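Local coordinates for periplasmic binding protein/LacI transcriptional regulator (Alkaliphilus metalliredigens, PDB 3CTP) that binds beta-D-xylulofuranose between the two lobes of its sugar-binding region and probably acts as a LacI-family repressor that recognises regulatory DNA, at residues D165-K170 with Q262-D267; C172-H177 with N231-F236. All coordinates share one frame; numbering follows the deposited sequence.

Interaction 1 (D165-K170 with Q262-D267); sequences DHLYEK and QIIGFD. With XLF (beta-D-xylulofuranose), chain C.
The imidazole of H166 meets the methyl CD1 of I264 obliquely, its CD2 lying 4.1 Å from that carbon, while one face of the ring carries CG of K170, set off toward the rim. With CG anti to the backbone N (chi1 180°), the H166 side chain starts out toward the strand; NE2 of its ring is hydrogen-bonded to OG1 of T323. The amide of Q262 is the other flat group: its OE1 sits 3.6 Å from CB of K170, and its NE2 gives a weak hydrogen bond to K170 O (3.3 Å, N-H...O angle 155°). OE1 also accepts from the backbone N of I324, which, with the weak NE2 bond, probably sets the way the amide is turned. L167 brings CG, CD1 and CD2 to about the same distance from CG2 of I264, CG at 4.0 Å. Helix 156-169 thus packs, nearly antiparallel, against edge strand 262-264 in one lobe of the periplasmic-binding-protein fold. Beyond the strand, D267 takes hydrogen bonds from the sugar, O2 to OD1 and O1 to OD2, both 2.6 Å. The chemistry implies an apolar L167-I264 pair flanked by polar H166 and Q262, whose main partners lie elsewhere.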
ATOM      1  N   ASP A 165     -21.380  11.229 -16.258  1.00 10.47           N
ATOM      2  CA  ASP A 165     -22.523  10.646 -16.997  1.00 10.88           C
ATOM      3  C   ASP A 165     -23.161   9.556 -16.134  1.00 11.33           C
ATOM      4  O   ASP A 165     -24.391   9.402 -16.112  1.00 13.00           O
ATOM      5  CB  ASP A 165     -22.059  10.018 -18.315  1.00 12.79           C
ATOM      6  CG  ASP A 165     -21.692  11.053 -19.361  1.00 19.02           C
ATOM      7  OD1 ASP A 165     -22.039  12.238 -19.177  1.00 19.48           O
ATOM      8  OD2 ASP A 165     -21.068  10.659 -20.356  1.00 21.16           O
ATOM      9  N   HIS A 166     -22.338   8.801 -15.404  1.00  9.98           N
ATOM     10  CA  HIS A 166     -22.897   7.714 -14.584  1.00 10.41           C
ATOM     11  C   HIS A 166     -23.724   8.278 -13.423  1.00 10.37           C
ATOM     12  O   HIS A 166     -24.855   7.838 -13.181  1.00 11.04           O
ATOM     13  CB  HIS A 166     -21.773   6.788 -14.099  1.00 10.17           C
ATOM     14  CG  HIS A 166     -22.245   5.648 -13.253  1.00 13.24           C
ATOM     15  ND1 HIS A 166     -23.060   4.646 -13.737  1.00 14.01           N
ATOM     16  CD2 HIS A 166     -21.989   5.341 -11.958  1.00 16.42           C
ATOM     17  CE1 HIS A 166     -23.314   3.780 -12.759  1.00 12.38           C
ATOM     18  NE2 HIS A 166     -22.659   4.173 -11.675  1.00 17.40           N
ATOM     19  N   LEU A 167     -23.185   9.260 -12.699  1.00  8.12           N
ATOM     20  CA  LEU A 167     -23.959   9.851 -11.606  1.00  9.25           C
ATOM     21  C   LEU A 167     -25.252  10.452 -12.147  1.00 10.84           C
ATOM     22  O   LEU A 167     -26.325  10.284 -11.571  1.00 12.38           O
ATOM     23  CB  LEU A 167     -23.183  10.936 -10.876  1.00  9.63           C
ATOM     24  CG  LEU A 167     -22.009  10.393 -10.066  1.00 10.73           C
ATOM     25  CD1 LEU A 167     -21.338  11.569  -9.385  1.00 12.37           C
ATOM     26  CD2 LEU A 167     -22.477   9.378  -9.022  1.00 13.41           C
ATOM     27  N   TYR A 168     -25.163  11.188 -13.239  1.00 10.15           N
ATOM     28  CA  TYR A 168     -26.360  11.842 -13.813  1.00 11.46           C
ATOM     29  C   TYR A 168     -27.421  10.806 -14.250  1.00 12.19           C
ATOM     30  O   TYR A 168     -28.640  10.951 -13.977  1.00 13.31           O
ATOM     31  CB  TYR A 168     -25.919  12.747 -14.983  1.00 12.29           C
ATOM     32  CG  TYR A 168     -27.011  13.693 -15.475  1.00 13.73           C
ATOM     33  CD1 TYR A 168     -27.187  14.941 -14.893  1.00 15.48           C
ATOM     34  CD2 TYR A 168     -27.863  13.307 -16.477  1.00 17.12           C
ATOM     35  CE1 TYR A 168     -28.206  15.818 -15.338  1.00 16.32           C
ATOM     36  CE2 TYR A 168     -28.868  14.165 -16.919  1.00 16.95           C
ATOM     37  CZ  TYR A 168     -29.026  15.406 -16.346  1.00 20.32           C
ATOM     38  OH  TYR A 168     -30.033  16.253 -16.793  1.00 19.52           O
ATOM     39  N   GLU A 169     -26.962   9.734 -14.893  1.00 12.44           N
ATOM     40  CA  GLU A 169     -27.866   8.666 -15.354  1.00 12.64           C
ATOM     41  C   GLU A 169     -28.567   8.032 -14.161  1.00 13.79           C
ATOM     42  O   GLU A 169     -29.736   7.621 -14.276  1.00 14.84           O
ATOM     43  CB  GLU A 169     -27.090   7.592 -16.120  1.00 14.87           C
ATOM     44  CG  GLU A 169     -27.874   6.284 -16.339  1.00 48.07           C
ATOM     45  CD  GLU A 169     -26.974   5.050 -16.465  1.00 29.13           C
ATOM     46  OE1 GLU A 169     -25.757   5.157 -16.186  1.00 51.65           O
ATOM     47  OE2 GLU A 169     -27.487   3.971 -16.834  1.00 51.81           O
ATOM     48  N   LYS A 170     -27.882   7.970 -13.017  1.00 13.17           N
ATOM     49  CA  LYS A 170     -28.485   7.424 -11.793  1.00 14.99           C
ATOM     50  C   LYS A 170     -29.260   8.460 -10.990  1.00 15.91           C
ATOM     51  O   LYS A 170     -29.555   8.233  -9.809  1.00 17.45           O
ATOM     52  CB  LYS A 170     -27.423   6.779 -10.888  1.00 16.01           C
ATOM     53  CG  LYS A 170     -26.723   5.565 -11.498  1.00 18.56           C
ATOM     54  CD  LYS A 170     -27.706   4.630 -12.215  1.00 28.32           C
ATOM     55  CE  LYS A 170     -26.989   3.466 -12.886  1.00 22.52           C
ATOM     56  NZ  LYS A 170     -27.828   2.813 -13.954  1.00 36.88           N
ATOM     57  N   GLN A 262     -24.563   8.742  -3.310  1.00 10.57           N
ATOM     58  CA  GLN A 262     -23.859   7.786  -4.180  1.00  8.98           C
ATOM     59  C   GLN A 262     -22.430   8.261  -4.362  1.00 10.37           C
ATOM     60  O   GLN A 262     -22.194   9.467  -4.341  1.00 12.34           O
ATOM     61  CB  GLN A 262     -24.535   7.688  -5.532  1.00  9.58           C
ATOM     62  CG  GLN A 262     -26.020   7.231  -5.431  1.00 12.13           C
ATOM     63  CD  GLN A 262     -26.612   6.987  -6.791  1.00 16.67           C
ATOM     64  OE1 GLN A 262     -26.083   6.201  -7.571  1.00 15.14           O
ATOM     65  NE2 GLN A 262     -27.697   7.708  -7.114  1.00 17.61           N
ATOM     66  N   ILE A 263     -21.498   7.317  -4.538  1.00  9.20           N
ATOM     67  CA  ILE A 263     -20.058   7.651  -4.609  1.00  9.98           C
ATOM     68  C   ILE A 263     -19.462   6.935  -5.810  1.00  9.47           C
ATOM     69  O   ILE A 263     -19.720   5.740  -6.028  1.00  9.15           O
ATOM     70  CB  ILE A 263     -19.292   7.132  -3.361  1.00  9.44           C
ATOM     71  CG1 ILE A 263     -20.036   7.478  -2.060  1.00 14.50           C
ATOM     72  CG2 ILE A 263     -17.841   7.638  -3.370  1.00 11.33           C
ATOM     73  CD1 ILE A 263     -20.041   8.922  -1.714  1.00 16.15           C
ATOM     74  N   ILE A 264     -18.649   7.661  -6.588  1.00  8.23           N
ATOM     75  CA  ILE A 264     -17.811   7.010  -7.598  1.00  8.31           C
ATOM     76  C   ILE A 264     -16.376   7.493  -7.400  1.00  8.16           C
ATOM     77  O   ILE A 264     -16.154   8.683  -7.150  1.00  8.34           O
ATOM     78  CB  ILE A 264     -18.322   7.299  -9.021  1.00  8.38           C
ATOM     79  CG1 ILE A 264     -17.412   6.653 -10.083  1.00  9.26           C
ATOM     80  CG2 ILE A 264     -18.470   8.799  -9.252  1.00 11.62           C
ATOM     81  CD1 ILE A 264     -18.076   6.607 -11.452  1.00 13.41           C
ATOM     82  N   GLY A 265     -15.411   6.570  -7.473  1.00  7.96           N
ATOM     83  CA  GLY A 265     -13.978   6.925  -7.366  1.00  7.72           C
ATOM     84  C   GLY A 265     -13.270   6.865  -8.712  1.00  8.82           C
ATOM     85  O   GLY A 265     -13.889   7.058  -9.772  1.00 10.27           O
ATOM     86  N   PHE A 266     -11.955   6.593  -8.673  1.00  7.38           N
ATOM     87  CA  PHE A 266     -11.198   6.412  -9.899  1.00  7.46           C
ATOM     88  C   PHE A 266      -9.988   5.563  -9.579  1.00  8.05           C
ATOM     89  O   PHE A 266      -9.326   5.812  -8.573  1.00  9.01           O
ATOM     90  CB  PHE A 266     -10.700   7.777 -10.418  1.00  7.82           C
ATOM     91  CG  PHE A 266     -10.470   7.837 -11.921  1.00  8.17           C
ATOM     92  CD1 PHE A 266     -11.368   8.523 -12.737  1.00  9.71           C
ATOM     93  CD2 PHE A 266      -9.330   7.298 -12.492  1.00  9.17           C
ATOM     94  CE1 PHE A 266     -11.152   8.622 -14.112  1.00 10.59           C
ATOM     95  CE2 PHE A 266      -9.110   7.384 -13.863  1.00  8.10           C
ATOM     96  CZ  PHE A 266     -10.037   8.048 -14.679  1.00  9.46           C
ATOM     97  N   ASP A 267      -9.719   4.586 -10.446  1.00  8.66           N
ATOM     98  CA  ASP A 267      -8.513   3.743 -10.474  1.00  7.98           C
ATOM     99  C   ASP A 267      -8.862   2.262 -10.690  1.00  8.52           C
ATOM    100  O   ASP A 267      -8.155   1.554 -11.395  1.00  9.19           O
ATOM    101  CB  ASP A 267      -7.713   3.728  -9.173  1.00  8.32           C
ATOM    102  CG  ASP A 267      -6.911   4.994  -8.934  1.00 10.91           C
ATOM    103  OD1 ASP A 267      -6.645   5.767  -9.895  1.00 10.72           O
ATOM    104  OD2 ASP A 267      -6.489   5.169  -7.759  1.00 10.94           O
TER
HETATM  105  O4  XLF C 401      -2.553  11.096 -10.291  1.00 10.69           O
HETATM  106  C4  XLF C 401      -3.731  10.289 -10.220  1.00  9.94           C
HETATM  107  C5  XLF C 401      -4.376  10.542  -8.865  1.00  7.80           C
HETATM  108  O5  XLF C 401      -4.155   9.355  -8.095  1.00  8.98           O
HETATM  109  C3  XLF C 401      -3.374   8.812 -10.201  1.00  9.19           C
HETATM  110  O3  XLF C 401      -3.712   8.169 -11.437  1.00  9.46           O
HETATM  111  C2  XLF C 401      -4.221   8.312  -9.064  1.00  9.00           C
HETATM  112  O2  XLF C 401      -5.592   8.141  -9.479  1.00  8.32           O
HETATM  113  C1  XLF C 401      -3.684   7.037  -8.447  1.00  6.89           C
HETATM  114  O1  XLF C 401      -4.474   6.698  -7.297  1.00 10.36           O

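Interaction 2 (C172-H177 with N231-F236); sequences CRKILH and NYDGIF. With NA (sodium ion), chain D.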
ATOM      1  N   CYS A 172     -28.593  11.707 -10.124  1.00 12.95           N
ATOM      2  CA  CYS A 172     -27.995  12.716  -9.266  1.00 11.90           C
ATOM      3  C   CYS A 172     -28.064  14.088  -9.925  1.00 11.98           C
ATOM      4  O   CYS A 172     -27.740  14.232 -11.114  1.00 11.47           O
ATOM      5  CB  CYS A 172     -26.527  12.388  -9.010  1.00 12.34           C
ATOM      6  SG  CYS A 172     -26.292  10.843  -8.097  1.00 14.03           S
ATOM      7  N   ARG A 173     -28.452  15.089  -9.133  1.00 12.51           N
ATOM      8  CA  ARG A 173     -28.482  16.465  -9.623  1.00 13.35           C
ATOM      9  C   ARG A 173     -27.723  17.439  -8.719  1.00 14.50           C
ATOM     10  O   ARG A 173     -27.190  18.432  -9.210  1.00 17.39           O
ATOM     11  CB  ARG A 173     -29.932  16.949  -9.825  1.00 13.76           C
ATOM     12  CG  ARG A 173     -30.739  16.084 -10.809  1.00 16.26           C
ATOM     13  CD  ARG A 173     -30.226  16.209 -12.248  1.00 16.73           C
ATOM     14  NE  ARG A 173     -31.012  15.440 -13.223  1.00 13.93           N
ATOM     15  CZ  ARG A 173     -30.763  14.188 -13.596  1.00 17.77           C
ATOM     16  NH1 ARG A 173     -31.560  13.604 -14.490  1.00 15.89           N
ATOM     17  NH2 ARG A 173     -29.731  13.499 -13.078  1.00 12.88           N
ATOM     18  N   LYS A 174     -27.683  17.168  -7.417  1.00 12.17           N
ATOM     19  CA  LYS A 174     -26.818  17.899  -6.508  1.00 12.49           C
ATOM     20  C   LYS A 174     -25.532  17.095  -6.427  1.00 11.47           C
ATOM     21  O   LYS A 174     -25.505  16.052  -5.808  1.00 11.92           O
ATOM     22  CB  LYS A 174     -27.431  17.982  -5.121  1.00 14.02           C
ATOM     23  CG  LYS A 174     -28.755  18.778  -5.061  1.00 23.80           C
ATOM     24  CD  LYS A 174     -29.465  18.547  -3.726  1.00 27.11           C
ATOM     25  CE  LYS A 174     -30.776  19.335  -3.640  1.00 28.74           C
ATOM     26  NZ  LYS A 174     -31.370  19.228  -2.274  1.00 36.70           N
ATOM     27  N   ILE A 175     -24.474  17.602  -7.047  1.00 10.67           N
ATOM     28  CA  ILE A 175     -23.243  16.813  -7.223  1.00 10.64           C
ATOM     29  C   ILE A 175     -22.013  17.539  -6.709  1.00 10.83           C
ATOM     30  O   ILE A 175     -21.870  18.745  -6.933  1.00 10.38           O
ATOM     31  CB  ILE A 175     -23.092  16.472  -8.708  1.00 10.85           C
ATOM     32  CG1 ILE A 175     -24.195  15.480  -9.096  1.00  9.41           C
ATOM     33  CG2 ILE A 175     -21.691  15.917  -9.036  1.00 12.72           C
ATOM     34  CD1 ILE A 175     -24.306  15.255 -10.610  1.00 12.97           C
ATOM     35  N   LEU A 176     -21.139  16.779  -6.029  1.00  9.80           N
ATOM     36  CA  LEU A 176     -19.869  17.290  -5.527  1.00  8.70           C
ATOM     37  C   LEU A 176     -18.754  16.531  -6.212  1.00  8.47           C
ATOM     38  O   LEU A 176     -18.839  15.297  -6.364  1.00  8.65           O
ATOM     39  CB  LEU A 176     -19.775  16.974  -4.029  1.00  9.52           C
ATOM     40  CG  LEU A 176     -18.440  17.241  -3.324  1.00  9.05           C
ATOM     41  CD1 LEU A 176     -18.089  18.719  -3.353  1.00 10.60           C
ATOM     42  CD2 LEU A 176     -18.508  16.773  -1.878  1.00 10.93           C
ATOM     43  N   HIS A 177     -17.696  17.239  -6.591  1.00  8.08           N
ATOM     44  CA  HIS A 177     -16.459  16.549  -7.024  1.00  7.67           C
ATOM     45  C   HIS A 177     -15.357  16.934  -6.044  1.00  8.76           C
ATOM     46  O   HIS A 177     -15.068  18.122  -5.864  1.00  8.70           O
ATOM     47  CB  HIS A 177     -16.071  16.936  -8.457  1.00  9.50           C
ATOM     48  CG  HIS A 177     -14.732  16.415  -8.885  1.00  7.82           C
ATOM     49  ND1 HIS A 177     -14.274  15.171  -8.513  1.00  7.36           N
ATOM     50  CD2 HIS A 177     -13.761  16.958  -9.658  1.00 11.25           C
ATOM     51  CE1 HIS A 177     -13.064  14.969  -9.037  1.00  9.18           C
ATOM     52  NE2 HIS A 177     -12.740  16.032  -9.745  1.00 10.64           N
ATOM     53  N   ASN A 231     -25.905  15.936   2.056  1.00 17.02           N
ATOM     54  CA  ASN A 231     -26.964  16.600   1.288  1.00 18.00           C
ATOM     55  C   ASN A 231     -26.805  16.466  -0.230  1.00 16.44           C
ATOM     56  O   ASN A 231     -27.745  16.739  -0.988  1.00 16.83           O
ATOM     57  CB  ASN A 231     -27.067  18.087   1.655  1.00 20.41           C
ATOM     58  CG  ASN A 231     -27.639  18.295   3.040  1.00 29.76           C
ATOM     59  OD1 ASN A 231     -28.367  17.445   3.554  1.00 26.29           O
ATOM     60  ND2 ASN A 231     -27.302  19.421   3.655  1.00 29.82           N
ATOM     61  N   TYR A 232     -25.610  16.076  -0.677  1.00 13.73           N
ATOM     62  CA  TYR A 232     -25.411  15.832  -2.106  1.00 11.79           C
ATOM     63  C   TYR A 232     -26.089  14.535  -2.534  1.00 13.12           C
ATOM     64  O   TYR A 232     -26.257  13.632  -1.716  1.00 14.88           O
ATOM     65  CB  TYR A 232     -23.904  15.748  -2.436  1.00  9.95           C
ATOM     66  CG  TYR A 232     -23.220  17.106  -2.299  1.00 12.26           C
ATOM     67  CD1 TYR A 232     -23.347  18.059  -3.292  1.00 11.92           C
ATOM     68  CD2 TYR A 232     -22.495  17.433  -1.150  1.00 12.38           C
ATOM     69  CE1 TYR A 232     -22.737  19.314  -3.179  1.00 12.52           C
ATOM     70  CE2 TYR A 232     -21.897  18.682  -1.005  1.00 13.01           C
ATOM     71  CZ  TYR A 232     -22.022  19.619  -2.033  1.00 13.23           C
ATOM     72  OH  TYR A 232     -21.442  20.862  -1.931  1.00 15.69           O
ATOM     73  N   ASP A 233     -26.461  14.446  -3.810  1.00 11.56           N
ATOM     74  CA  ASP A 233     -26.988  13.199  -4.372  1.00 11.91           C
ATOM     75  C   ASP A 233     -25.830  12.255  -4.703  1.00 11.08           C
ATOM     76  O   ASP A 233     -25.948  11.037  -4.532  1.00 11.48           O
ATOM     77  CB  ASP A 233     -27.762  13.456  -5.687  1.00 13.01           C
ATOM     78  CG  ASP A 233     -29.003  14.315  -5.503  1.00 16.56           C
ATOM     79  OD1 ASP A 233     -29.592  14.295  -4.404  1.00 17.42           O
ATOM     80  OD2 ASP A 233     -29.381  15.005  -6.484  1.00 17.69           O
ATOM     81  N   GLY A 234     -24.733  12.812  -5.211  1.00 11.28           N
ATOM     82  CA  GLY A 234     -23.628  11.977  -5.670  1.00 11.56           C
ATOM     83  C   GLY A 234     -22.315  12.716  -5.492  1.00 10.91           C
ATOM     84  O   GLY A 234     -22.275  13.947  -5.576  1.00 10.18           O
ATOM     85  N   ILE A 235     -21.245  11.956  -5.289  1.00  9.56           N
ATOM     86  CA  ILE A 235     -19.914  12.536  -5.116  1.00  8.59           C
ATOM     87  C   ILE A 235     -18.951  11.764  -5.996  1.00  8.72           C
ATOM     88  O   ILE A 235     -18.930  10.523  -5.941  1.00  8.80           O
ATOM     89  CB  ILE A 235     -19.452  12.370  -3.655  1.00  9.28           C
ATOM     90  CG1 ILE A 235     -20.433  13.057  -2.706  1.00 11.40           C
ATOM     91  CG2 ILE A 235     -18.054  13.001  -3.469  1.00 11.03           C
ATOM     92  CD1 ILE A 235     -20.143  12.770  -1.240  1.00 13.80           C
ATOM     93  N   PHE A 236     -18.154  12.481  -6.791  1.00  7.35           N
ATOM     94  CA  PHE A 236     -17.065  11.869  -7.550  1.00  6.77           C
ATOM     95  C   PHE A 236     -15.776  12.246  -6.827  1.00  8.71           C
ATOM     96  O   PHE A 236     -15.500  13.435  -6.645  1.00  7.95           O
ATOM     97  CB  PHE A 236     -17.055  12.441  -8.994  1.00  7.07           C
ATOM     98  CG  PHE A 236     -15.841  12.055  -9.829  1.00  8.50           C
ATOM     99  CD1 PHE A 236     -15.303  10.781  -9.763  1.00  8.28           C
ATOM    100  CD2 PHE A 236     -15.286  12.984 -10.732  1.00  7.80           C
ATOM    101  CE1 PHE A 236     -14.182  10.438 -10.541  1.00  8.51           C
ATOM    102  CE2 PHE A 236     -14.153  12.653 -11.515  1.00  7.87           C
ATOM    103  CZ  PHE A 236     -13.620  11.368 -11.434  1.00  8.80           C
TER
HETATM  104 NA    NA D 402     -27.998  12.916  -0.173  1.00 12.78          NA
HETATM  105  O   HOH W   1     -29.572  13.090  -1.771  1.00 30.61           O
HETATM  106  O   HOH W   2     -29.776  13.203   1.161  1.00 26.90           O
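The side chain of L176 covers the ring of Y232 where two neighbouring parallel strands, 175-179 and 234-237, run through the middle of the four-stranded sheet of this Rossmann-like lobe. CB of L176 stands 3.7 Å above the ring centre, a CH-pi contact almost along the ring normal, and CD2 of L176 reaches CG2 of I235. The phenol OH of Y232 is held by D206. D233 N donates to K174 O (2.7 Å) just before the strand pairing begins; L176 N to G234 O and F236 N to L176 O then zip the strands together. On the sheet face of I175, CG is anti to the backbone N in both H177 (chi1 172°) and F236 (chi1 171°), which sends the two side chains off the same way. Their rings are nearly parallel (13°) but offset so far that they hardly overlap, with F236 CD2 over a face of the imidazole, while H177 ND1 donates to F236 O (2.8 Å) from above the carbonyl plane. An alanine in place of H177 would probably leave F236 O without this side-chain donor and open a gap beside the F236 ring. Toward solvent the K174 chain packs more loosely, its CD 3.7 Å from N231 O and its tip leading off. There the sodium ion is bound by Y232 O, V230 O, E260 O and two waters. Within this end D233 is nevertheless firmly held: R173 N reaches OD2 on its anti lone pair at 2.8 Å, and K174 N meets OD2 from above the carboxylate plane at 2.9 Å.

Both interactions belong to the same lobe and share one parallel sheet, in which strands 234-237 and 262-264 are neighbours. The backbone joins them directly, Q262 O lying 2.8 Å from I235 N, a probable hydrogen bond. Helix 156-169 of interaction 1 leads on to strand 175-179 of interaction 2, and a probable bond from R173 NH2 to Y168 O spans that turn. Interaction 1 is a buried helix-on-sheet contact, small, with a single weak hydrogen bond; interaction 2 is strand pairing, larger and rich in backbone bonds, buried along the strands but exposed at its sodium-binding end. The sugar lies at the other end of the sheet, close to D267 of interaction 1.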